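Local coordinates for peptide ABC transporter, peptide-binding protein (Thermus thermophilus, PDB 2D5W) that binds oligopeptides, here a pentapeptide, and probably serves as the solute-binding component of a peptide ABC transporter, at residues E408-A413 / A444-D449; V416-T421 / M463-W468. One frame throughout, in Å; residues are numbered along the deposited sequence.

Contact 1 of 2, residues E408-A413 / A444-D449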
loop_
_atom_site.group_PDB
_atom_site.type_symbol
_atom_site.label_atom_id
_atom_site.label_comp_id
_atom_site.label_asym_id
_atom_site.label_seq_id
_atom_site.Cartn_x
_atom_site.Cartn_y
_atom_site.Cartn_z
ATOM N N GLU A 408 -9.116 -3.960 -21.921
ATOM C CA GLU A 408 -7.720 -3.964 -21.508
ATOM C C GLU A 408 -7.627 -4.647 -20.146
ATOM O O GLU A 408 -8.496 -4.464 -19.296
ATOM C CB GLU A 408 -7.191 -2.529 -21.405
ATOM C CG GLU A 408 -5.705 -2.455 -21.069
ATOM C CD GLU A 408 -5.201 -1.035 -20.880
ATOM O OE1 GLU A 408 -4.288 -0.626 -21.626
ATOM O OE2 GLU A 408 -5.705 -0.329 -19.981
ATOM N N TYR A 409 -6.579 -5.440 -19.946
ATOM C CA TYR A 409 -6.374 -6.149 -18.681
ATOM C C TYR A 409 -4.908 -5.962 -18.312
ATOM O O TYR A 409 -4.010 -6.579 -18.898
ATOM C CB TYR A 409 -6.727 -7.629 -18.863
ATOM C CG TYR A 409 -6.881 -8.471 -17.608
ATOM C CD1 TYR A 409 -7.498 -9.718 -17.683
ATOM C CD2 TYR A 409 -6.376 -8.063 -16.369
ATOM C CE1 TYR A 409 -7.613 -10.541 -16.572
ATOM C CE2 TYR A 409 -6.485 -8.891 -15.239
ATOM C CZ TYR A 409 -7.106 -10.130 -15.356
ATOM O OH TYR A 409 -7.225 -10.982 -14.278
ATOM N N VAL A 410 -4.686 -5.081 -17.345
ATOM C CA VAL A 410 -3.356 -4.734 -16.875
ATOM C C VAL A 410 -2.994 -5.378 -15.549
ATOM O O VAL A 410 -3.823 -5.472 -14.652
ATOM C CB VAL A 410 -3.239 -3.201 -16.651
ATOM C CG1 VAL A 410 -1.862 -2.846 -16.111
ATOM C CG2 VAL A 410 -3.529 -2.460 -17.937
ATOM N N THR A 411 -1.757 -5.844 -15.439
ATOM C CA THR A 411 -1.264 -6.349 -14.170
ATOM C C THR A 411 0.253 -6.242 -14.194
ATOM O O THR A 411 0.837 -5.768 -15.175
ATOM C CB THR A 411 -1.721 -7.799 -13.844
ATOM O OG1 THR A 411 -1.533 -8.031 -12.439
ATOM C CG2 THR A 411 -0.927 -8.836 -14.628
ATOM N N THR A 412 0.881 -6.652 -13.101
ATOM C CA THR A 412 2.328 -6.596 -12.960
ATOM C C THR A 412 3.031 -7.690 -13.753
ATOM O O THR A 412 2.929 -8.877 -13.419
ATOM C CB THR A 412 2.733 -6.741 -11.486
ATOM O OG1 THR A 412 2.133 -7.929 -10.954
ATOM C CG2 THR A 412 2.268 -5.547 -10.667
ATOM N N ALA A 413 3.756 -7.288 -14.791
ATOM C CA ALA A 413 4.495 -8.233 -15.619
ATOM C C ALA A 413 5.512 -8.971 -14.756
ATOM O O ALA A 413 6.107 -8.389 -13.849
ATOM C CB ALA A 413 5.211 -7.493 -16.748
ATOM N N ALA A 444 7.140 -0.946 -10.887
ATOM C CA ALA A 444 7.700 0.405 -10.896
ATOM C C ALA A 444 7.045 1.309 -11.936
ATOM O O ALA A 444 7.162 2.535 -11.862
ATOM C CB ALA A 444 9.205 0.342 -11.129
ATOM N N VAL A 445 6.368 0.705 -12.906
ATOM C CA VAL A 445 5.676 1.455 -13.948
ATOM C C VAL A 445 4.184 1.603 -13.648
ATOM O O VAL A 445 3.666 2.717 -13.584
ATOM C CB VAL A 445 5.833 0.775 -15.333
ATOM C CG1 VAL A 445 4.954 1.477 -16.364
ATOM C CG2 VAL A 445 7.287 0.829 -15.778
ATOM N N VAL A 446 3.494 0.486 -13.432
ATOM C CA VAL A 446 2.053 0.546 -13.203
ATOM C C VAL A 446 1.611 1.178 -11.892
ATOM O O VAL A 446 0.488 1.674 -11.792
ATOM C CB VAL A 446 1.389 -0.855 -13.339
ATOM C CG1 VAL A 446 1.672 -1.428 -14.720
ATOM C CG2 VAL A 446 1.881 -1.798 -12.247
ATOM N N PHE A 447 2.484 1.181 -10.891
ATOM C CA PHE A 447 2.127 1.762 -9.604
ATOM C C PHE A 447 2.641 3.190 -9.421
ATOM O O PHE A 447 2.504 3.768 -8.345
ATOM C CB PHE A 447 2.607 0.854 -8.466
ATOM C CG PHE A 447 1.945 -0.504 -8.454
ATOM C CD1 PHE A 447 2.671 -1.629 -8.082
ATOM C CD2 PHE A 447 0.604 -0.663 -8.814
ATOM C CE1 PHE A 447 2.084 -2.892 -8.071
ATOM C CE2 PHE A 447 0.006 -1.929 -8.804
ATOM C CZ PHE A 447 0.751 -3.041 -8.431
ATOM N N ALA A 448 3.243 3.750 -10.466
ATOM C CA ALA A 448 3.707 5.135 -10.418
ATOM C C ALA A 448 2.451 5.989 -10.607
ATOM O O ALA A 448 1.530 5.598 -11.342
ATOM C CB ALA A 448 4.706 5.405 -11.534
ATOM N N ASP A 449 2.412 7.145 -9.952
ATOM C CA ASP A 449 1.254 8.027 -10.026
ATOM C C ASP A 449 0.718 8.286 -11.427
ATOM O O ASP A 449 -0.495 8.234 -11.650
ATOM C CB ASP A 449 1.543 9.375 -9.329
ATOM C CG ASP A 449 2.699 10.161 -9.962
ATOM O OD1 ASP A 449 2.817 11.364 -9.628
ATOM O OD2 ASP A 449 3.488 9.613 -10.761
#
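T412 and V446 bring their CA atoms within 7.2 Å where the chain leaving strand 401-410 passes the last turn of helix 443-446. No hydrogen bond joins the two segments, and the contact is apolar and buried. V410 and V446 meet through their CG1 methyls, 4.1 Å apart, the two side chains passing side by side and pointing opposite ways. V446 spends its other methyl, CG2, on two neighbours. It lies 4.1 Å from CG2 of T412, and it also sits over the centre of the F447 ring, 3.8 Å above the plane. T412 CG2 touches that ring too, 3.7 Å from F447 CZ and equally near CE1, and arrives obliquely. The fold here is that of a periplasmic-type solute-binding protein of family 5, and F447 packs on an apolar side chain of the bound peptide, so the contact borders the ligand. T412 divides its two branches. With chi1 at 54°, OG1 stands between the backbone N and the carbonyl carbon and hydrogen-bonds R418, while CG2 is left to the apolar side. F464 of strand 463-469 and F451 of helix 449-452 both pack on V410 and V446. F447 also meets F466 edge-to-face.

Contact 2 of 2, residues V416-T421 / M463-W468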
loop_
_atom_site.group_PDB
_atom_site.type_symbol
_atom_site.label_atom_id
_atom_site.label_comp_id
_atom_site.label_asym_id
_atom_site.label_seq_id
_atom_site.Cartn_x
_atom_site.Cartn_y
_atom_site.Cartn_z
ATOM N N VAL A 416 4.149 -14.379 -12.134
ATOM C CA VAL A 416 3.610 -15.548 -12.803
ATOM C C VAL A 416 2.201 -15.976 -12.428
ATOM O O VAL A 416 1.412 -16.304 -13.315
ATOM C CB VAL A 416 4.588 -16.738 -12.673
ATOM C CG1 VAL A 416 4.026 -17.963 -13.387
ATOM C CG2 VAL A 416 5.934 -16.355 -13.280
ATOM N N VAL A 417 1.851 -15.953 -11.148
ATOM C CA VAL A 417 0.504 -16.378 -10.796
ATOM C C VAL A 417 -0.540 -15.433 -11.402
ATOM O O VAL A 417 -1.631 -15.867 -11.778
ATOM C CB VAL A 417 0.319 -16.516 -9.257
ATOM C CG1 VAL A 417 0.132 -15.158 -8.606
ATOM C CG2 VAL A 417 -0.857 -17.442 -8.964
ATOM N N ARG A 418 -0.211 -14.149 -11.520
ATOM C CA ARG A 418 -1.134 -13.195 -12.128
ATOM C C ARG A 418 -1.208 -13.398 -13.641
ATOM O O ARG A 418 -2.272 -13.242 -14.242
ATOM C CB ARG A 418 -0.708 -11.764 -11.803
ATOM C CG ARG A 418 -1.090 -11.347 -10.400
ATOM C CD ARG A 418 -0.491 -10.016 -10.028
ATOM N NE ARG A 418 -0.980 -9.571 -8.731
ATOM C CZ ARG A 418 -0.450 -8.572 -8.034
ATOM N NH1 ARG A 418 0.597 -7.906 -8.511
ATOM N NH2 ARG A 418 -0.968 -8.244 -6.860
ATOM N N GLU A 419 -0.081 -13.732 -14.263
ATOM C CA GLU A 419 -0.074 -13.972 -15.698
ATOM C C GLU A 419 -0.925 -15.214 -15.976
ATOM O O GLU A 419 -1.662 -15.265 -16.963
ATOM C CB GLU A 419 1.374 -14.125 -16.189
ATOM C CG GLU A 419 2.153 -12.811 -16.035
ATOM C CD GLU A 419 3.641 -12.914 -16.318
ATOM O OE1 GLU A 419 4.260 -13.931 -15.941
ATOM O OE2 GLU A 419 4.201 -11.954 -16.894
ATOM N N ARG A 420 -0.846 -16.202 -15.088
ATOM C CA ARG A 420 -1.643 -17.418 -15.219
ATOM C C ARG A 420 -3.121 -17.089 -14.987
ATOM O O ARG A 420 -4.007 -17.629 -15.657
ATOM C CB ARG A 420 -1.176 -18.466 -14.204
ATOM C CG ARG A 420 0.169 -19.114 -14.548
ATOM C CD ARG A 420 0.738 -19.870 -13.352
ATOM N NE ARG A 420 -0.228 -20.822 -12.814
ATOM C CZ ARG A 420 -0.285 -21.197 -11.540
ATOM N NH1 ARG A 420 -1.206 -22.066 -11.147
ATOM N NH2 ARG A 420 0.569 -20.699 -10.655
ATOM N N THR A 421 -3.384 -16.196 -14.038
ATOM C CA THR A 421 -4.750 -15.785 -13.728
ATOM C C THR A 421 -5.413 -15.135 -14.941
ATOM O O THR A 421 -6.560 -15.442 -15.272
ATOM C CB THR A 421 -4.766 -14.799 -12.541
ATOM O OG1 THR A 421 -4.307 -15.475 -11.366
ATOM C CG2 THR A 421 -6.172 -14.267 -12.290
ATOM N N MET A 463 -9.616 -3.166 -17.062
ATOM C CA MET A 463 -9.327 -3.913 -15.846
ATOM C C MET A 463 -7.867 -3.733 -15.435
ATOM O O MET A 463 -6.978 -3.693 -16.281
ATOM C CB MET A 463 -9.603 -5.398 -16.087
ATOM C CG MET A 463 -11.055 -5.722 -16.412
ATOM S SD MET A 463 -11.281 -7.339 -17.221
ATOM C CE MET A 463 -10.908 -8.464 -15.883
ATOM N N PHE A 464 -7.633 -3.641 -14.129
ATOM C CA PHE A 464 -6.288 -3.472 -13.588
ATOM C C PHE A 464 -6.226 -4.336 -12.328
ATOM O O PHE A 464 -6.831 -4.006 -11.305
ATOM C CB PHE A 464 -6.060 -1.988 -13.264
ATOM C CG PHE A 464 -4.662 -1.642 -12.793
ATOM C CD1 PHE A 464 -4.370 -0.331 -12.427
ATOM C CD2 PHE A 464 -3.652 -2.598 -12.700
ATOM C CE1 PHE A 464 -3.103 0.027 -11.977
ATOM C CE2 PHE A 464 -2.375 -2.245 -12.247
ATOM C CZ PHE A 464 -2.105 -0.932 -11.886
ATOM N N GLU A 465 -5.520 -5.460 -12.415
ATOM C CA GLU A 465 -5.407 -6.369 -11.282
ATOM C C GLU A 465 -4.144 -6.187 -10.464
ATOM O O GLU A 465 -3.038 -6.131 -11.001
ATOM C CB GLU A 465 -5.454 -7.839 -11.721
ATOM C CG GLU A 465 -5.317 -8.785 -10.517
ATOM C CD GLU A 465 -5.350 -10.266 -10.860
ATOM O OE1 GLU A 465 -5.808 -10.631 -11.963
ATOM O OE2 GLU A 465 -4.927 -11.073 -10.002
ATOM N N PHE A 466 -4.328 -6.098 -9.155
ATOM C CA PHE A 466 -3.222 -5.991 -8.217
ATOM C C PHE A 466 -3.812 -6.186 -6.828
ATOM O O PHE A 466 -4.981 -6.561 -6.691
ATOM C CB PHE A 466 -2.482 -4.641 -8.353
ATOM C CG PHE A 466 -3.303 -3.431 -7.988
ATOM C CD1 PHE A 466 -3.198 -2.851 -6.725
ATOM C CD2 PHE A 466 -4.164 -2.851 -8.918
ATOM C CE1 PHE A 466 -3.935 -1.713 -6.396
ATOM C CE2 PHE A 466 -4.909 -1.711 -8.597
ATOM C CZ PHE A 466 -4.791 -1.142 -7.332
ATOM N N ALA A 467 -3.007 -5.974 -5.797
ATOM C CA ALA A 467 -3.495 -6.132 -4.439
ATOM C C ALA A 467 -3.240 -4.893 -3.607
ATOM O O ALA A 467 -2.202 -4.243 -3.742
ATOM C CB ALA A 467 -2.826 -7.332 -3.771
ATOM N N TRP A 468 -4.211 -4.549 -2.767
ATOM C CA TRP A 468 -4.047 -3.440 -1.838
ATOM C C TRP A 468 -3.628 -4.080 -0.522
ATOM O O TRP A 468 -4.226 -5.069 -0.093
ATOM C CB TRP A 468 -5.360 -2.694 -1.580
ATOM C CG TRP A 468 -5.816 -1.784 -2.661
ATOM C CD1 TRP A 468 -6.959 -1.903 -3.390
ATOM C CD2 TRP A 468 -5.178 -0.581 -3.108
ATOM N NE1 TRP A 468 -7.079 -0.852 -4.261
ATOM C CE2 TRP A 468 -5.999 -0.023 -4.111
ATOM C CE3 TRP A 468 -3.993 0.084 -2.755
ATOM C CZ2 TRP A 468 -5.678 1.168 -4.769
ATOM C CZ3 TRP A 468 -3.673 1.273 -3.412
ATOM C CH2 TRP A 468 -4.514 1.799 -4.407
HETATM O O HOH W 1 -4.290 -13.720 -9.309
#
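R418 and E465 have the nearest CA atoms, 8.1 Å apart. The axes of 416-421 and 463-468 run 144° apart, closer to antiparallel than parallel, 10.3 Å at closest approach. Packing comes first. The R418 chain runs extended from CG to NE and crosses E465 at a slant. Its guanidinium has F466 CA over one face, offset toward the rim, 3.5 Å above the plane. A467 CB lies at the edge, in plane. T421 CG2 rests 3.7 Å from E465 OE1. Charge is the second element. R418 NE and E465 OE2 are 4.4 Å apart, too far for a salt bridge, and the guanidinium and carboxylate planes are turned 70° from each other. Both have other partners: R418 NE forms a salt bridge with E304, NH2 forms one with the backbone of the bound peptide, and E465 OE1 bonds Y409. Hydrogen bonds and water complete the contact. T421 OG1 donates to V417 O at 2.7 Å. T421 N also donates to this oxygen, from the opposite face of its plane. One water donates both to T421 OG1 and to E465 OE2, at 2.7 and 2.8 Å. A valine in place of T421 would probably leave the water without its helix-side acceptor and V417 O without its side-chain donor. W468 pairs with the peptide as an antiparallel strand. This is part of the peptide-binding site of a family 5 solute-binding protein, where the ligand extends the protein's sheet.

Going from the N terminus, strand 401-410 comes first of the parts involved, and the chain turns through 411-413 into helix 416-431. Strand 435-438 follows, and helix 443-446 then returns to the end of strand 401-410, closing contact 1. The chain goes on to strand 463-469, which closes contact 2 against the start of helix 416-431. The two loops cross, because the segments alternate along the chain. Strands 401-410 and 463-469 are parallel neighbours in one sheet. They touch directly: V410 O probably accepts from E465 N. Together the contacts tie two helices to this sheet beside the bound peptide.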